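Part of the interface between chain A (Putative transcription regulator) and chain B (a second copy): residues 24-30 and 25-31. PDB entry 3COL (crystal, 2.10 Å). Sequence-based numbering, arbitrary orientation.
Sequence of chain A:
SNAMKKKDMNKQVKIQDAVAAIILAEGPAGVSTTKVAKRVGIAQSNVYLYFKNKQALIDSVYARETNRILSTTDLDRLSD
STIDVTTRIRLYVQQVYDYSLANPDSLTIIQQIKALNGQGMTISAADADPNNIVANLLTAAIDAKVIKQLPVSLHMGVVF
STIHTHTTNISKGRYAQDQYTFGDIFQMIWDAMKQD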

# COMPACT_ATOMS: atom_id res chain seq x y z
N LEU A 24 -2.65 -6.90 -13.06
CA LEU A 24 -2.72 -7.75 -11.87
C LEU A 24 -1.70 -8.89 -11.94
O LEU A 24 -1.09 -9.23 -10.93
N ALA A 25 -1.52 -9.47 -13.13
CA ALA A 25 -0.59 -10.59 -13.34
C ALA A 25 0.88 -10.17 -13.50
O ALA A 25 1.77 -10.84 -12.97
N GLU A 26 1.15 -9.10 -14.25
CA GLU A 26 2.54 -8.73 -14.54
C GLU A 26 2.94 -7.30 -14.16
O GLU A 26 4.07 -6.89 -14.43
N GLY A 27 2.03 -6.56 -13.52
CA GLY A 27 2.25 -5.15 -13.28
C GLY A 27 2.12 -4.31 -14.55
O GLY A 27 1.98 -4.85 -15.66
N PRO A 28 2.15 -2.98 -14.40
CA PRO A 28 1.96 -2.09 -15.54
C PRO A 28 3.00 -2.27 -16.64
O PRO A 28 2.69 -2.15 -17.80
N ALA A 29 4.23 -2.61 -16.26
CA ALA A 29 5.29 -2.90 -17.23
C ALA A 29 4.95 -4.05 -18.19
O ALA A 29 5.45 -4.10 -19.30
N GLY A 30 4.07 -4.96 -17.76
CA GLY A 30 3.67 -6.07 -18.61
C GLY A 30 2.68 -5.71 -19.71
O GLY A 30 2.46 -6.49 -20.62
N ALA B 25 11.64 -0.70 -10.27
CA ALA B 25 11.30 -0.08 -11.55
C ALA B 25 10.02 -0.63 -12.17
O ALA B 25 9.26 0.11 -12.78
N GLU B 26 9.80 -1.93 -12.01
CA GLU B 26 8.74 -2.65 -12.73
C GLU B 26 7.83 -3.44 -11.80
O GLU B 26 6.84 -4.00 -12.24
N GLY B 27 8.15 -3.47 -10.51
CA GLY B 27 7.35 -4.22 -9.53
C GLY B 27 7.69 -5.71 -9.47
O GLY B 27 8.39 -6.21 -10.35
N PRO B 28 7.17 -6.41 -8.43
CA PRO B 28 7.41 -7.83 -8.14
C PRO B 28 6.88 -8.70 -9.27
O PRO B 28 7.46 -9.76 -9.57
N ALA B 29 5.78 -8.26 -9.89
CA ALA B 29 5.16 -9.01 -10.98
C ALA B 29 6.05 -9.01 -12.24
O ALA B 29 5.84 -9.80 -13.16
N GLY B 30 7.03 -8.11 -12.26
CA GLY B 30 7.90 -7.91 -13.42
C GLY B 30 9.08 -8.85 -13.38
O GLY B 30 9.67 -9.14 -14.42
N VAL B 31 9.38 -9.31 -12.16
CA VAL B 31 10.38 -10.31 -11.84
C VAL B 31 10.20 -11.66 -12.58
O VAL B 31 9.09 -12.24 -12.59

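The most unusual feature of this contact is that its packing rests on a pair of alanine methyl groups, with no hydrogen bond, salt bridge or stack between the two stretches. Ala29(A) and Ala29(B) are the residues whose CA-to-CB bonds point toward the opposing stretch, and the backbone register pairs each of them with Glu26 of the other copy. The two halves are not equally close: the CA atoms of Glu26(A) and Ala29(B) lie 4.4 Å apart, whereas those of Ala29(A) and Glu26(B) are separated by 5.7 Å.

The tighter half is made by Ala29(B), which has the largest covered area of any residue here, 63 Å². Its CB meets main chain rather than side chain, approaching Glu26(A) C to 3.2 Å, Gly27(A) N to 3.4 Å and Ala25(A) O to 3.5 Å. These atoms span the last helical residues and Gly27(A), the first residue to leave helical geometry, with phi 73°. The 3.2 Å carbon-carbon separation is short for a van der Waals contact. A CB placed ideally on Gly27(A) would point toward chain B and lie 3.4 Å from Glu26(B) O and 3.8 Å from Ala29(B) CB. It would be crowded within its own chain by Pro28(A) CD, 3.0 Å from that modelled CB, and the positive phi by itself favours glycine.

In the looser half, the methyl meets a side chain instead. Ala29(A) CB lies 3.8 Å from Glu26(B) CG, an aliphatic contact consistent with the wider CA spacing. Glu26(B) has chi1 at -68° (m) and chi2 at 175° (t), with chi3 at -51°; its CA-to-CB bond runs sideways. CG makes the closest approach, but Glu26(B) OE2 also lies near, 4.1 Å from Ala29(A) CB.

Glu26(A) shares the m and t wells for chi1 and chi2, at -45° and 170°, but chi3 is -131°. Its CA-to-CB bond also points sideways, while the end of the side chain leads away from chain B, and OE2 is hydrogen-bonded elsewhere in the structure. Its part in this contact is therefore chiefly that of its backbone: Glu26(A) O stands 3.9 Å from Gly30(B) N, too far for a hydrogen bond. That nitrogen instead donates within its own chain to Gly27(B) O at 3.0 Å, and Gly30(A) N makes the equivalent bond to Gly27(A) O, also at 3.0 Å.

The remaining side chains contribute little. Leu24(A), with chi1 m and chi2 t, points away, and Val31(B), with chi1 t, is likewise out of contact.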

# COMPACT_ATOMS: atom_id res chain seq x y z
CB LEU A 24 -4.13 -8.28 -11.65
CG LEU A 24 -5.20 -7.25 -11.26
CD1 LEU A 24 -6.56 -7.92 -11.22
CD2 LEU A 24 -4.89 -6.62 -9.90
CB ALA A 25 -1.03 -11.43 -14.56
CB GLU A 26 2.90 -8.97 -16.00
CG GLU A 26 2.44 -10.29 -16.58
CD GLU A 26 2.64 -10.32 -18.09
OE1 GLU A 26 1.69 -10.69 -18.82
OE2 GLU A 26 3.75 -9.95 -18.53
CB PRO A 28 2.06 -0.69 -14.90
CG PRO A 28 1.80 -0.90 -13.49
CD PRO A 28 2.36 -2.23 -13.16
CB ALA A 29 6.61 -3.14 -16.51
CB ALA B 25 12.46 -0.20 -12.54
CB GLU B 26 9.35 -3.62 -13.74
CG GLU B 26 10.08 -2.97 -14.91
CD GLU B 26 10.77 -3.99 -15.81
OE1 GLU B 26 11.51 -4.85 -15.28
OE2 GLU B 26 10.57 -3.94 -17.03
CB PRO B 28 6.58 -8.11 -6.87
CG PRO B 28 6.05 -6.80 -6.36
CD PRO B 28 6.23 -5.79 -7.46
CB ALA B 29 3.76 -8.46 -11.28
CB VAL B 31 10.39 -10.55 -10.30
CG1 VAL B 31 11.33 -11.71 -9.89
CG2 VAL B 31 10.78 -9.26 -9.53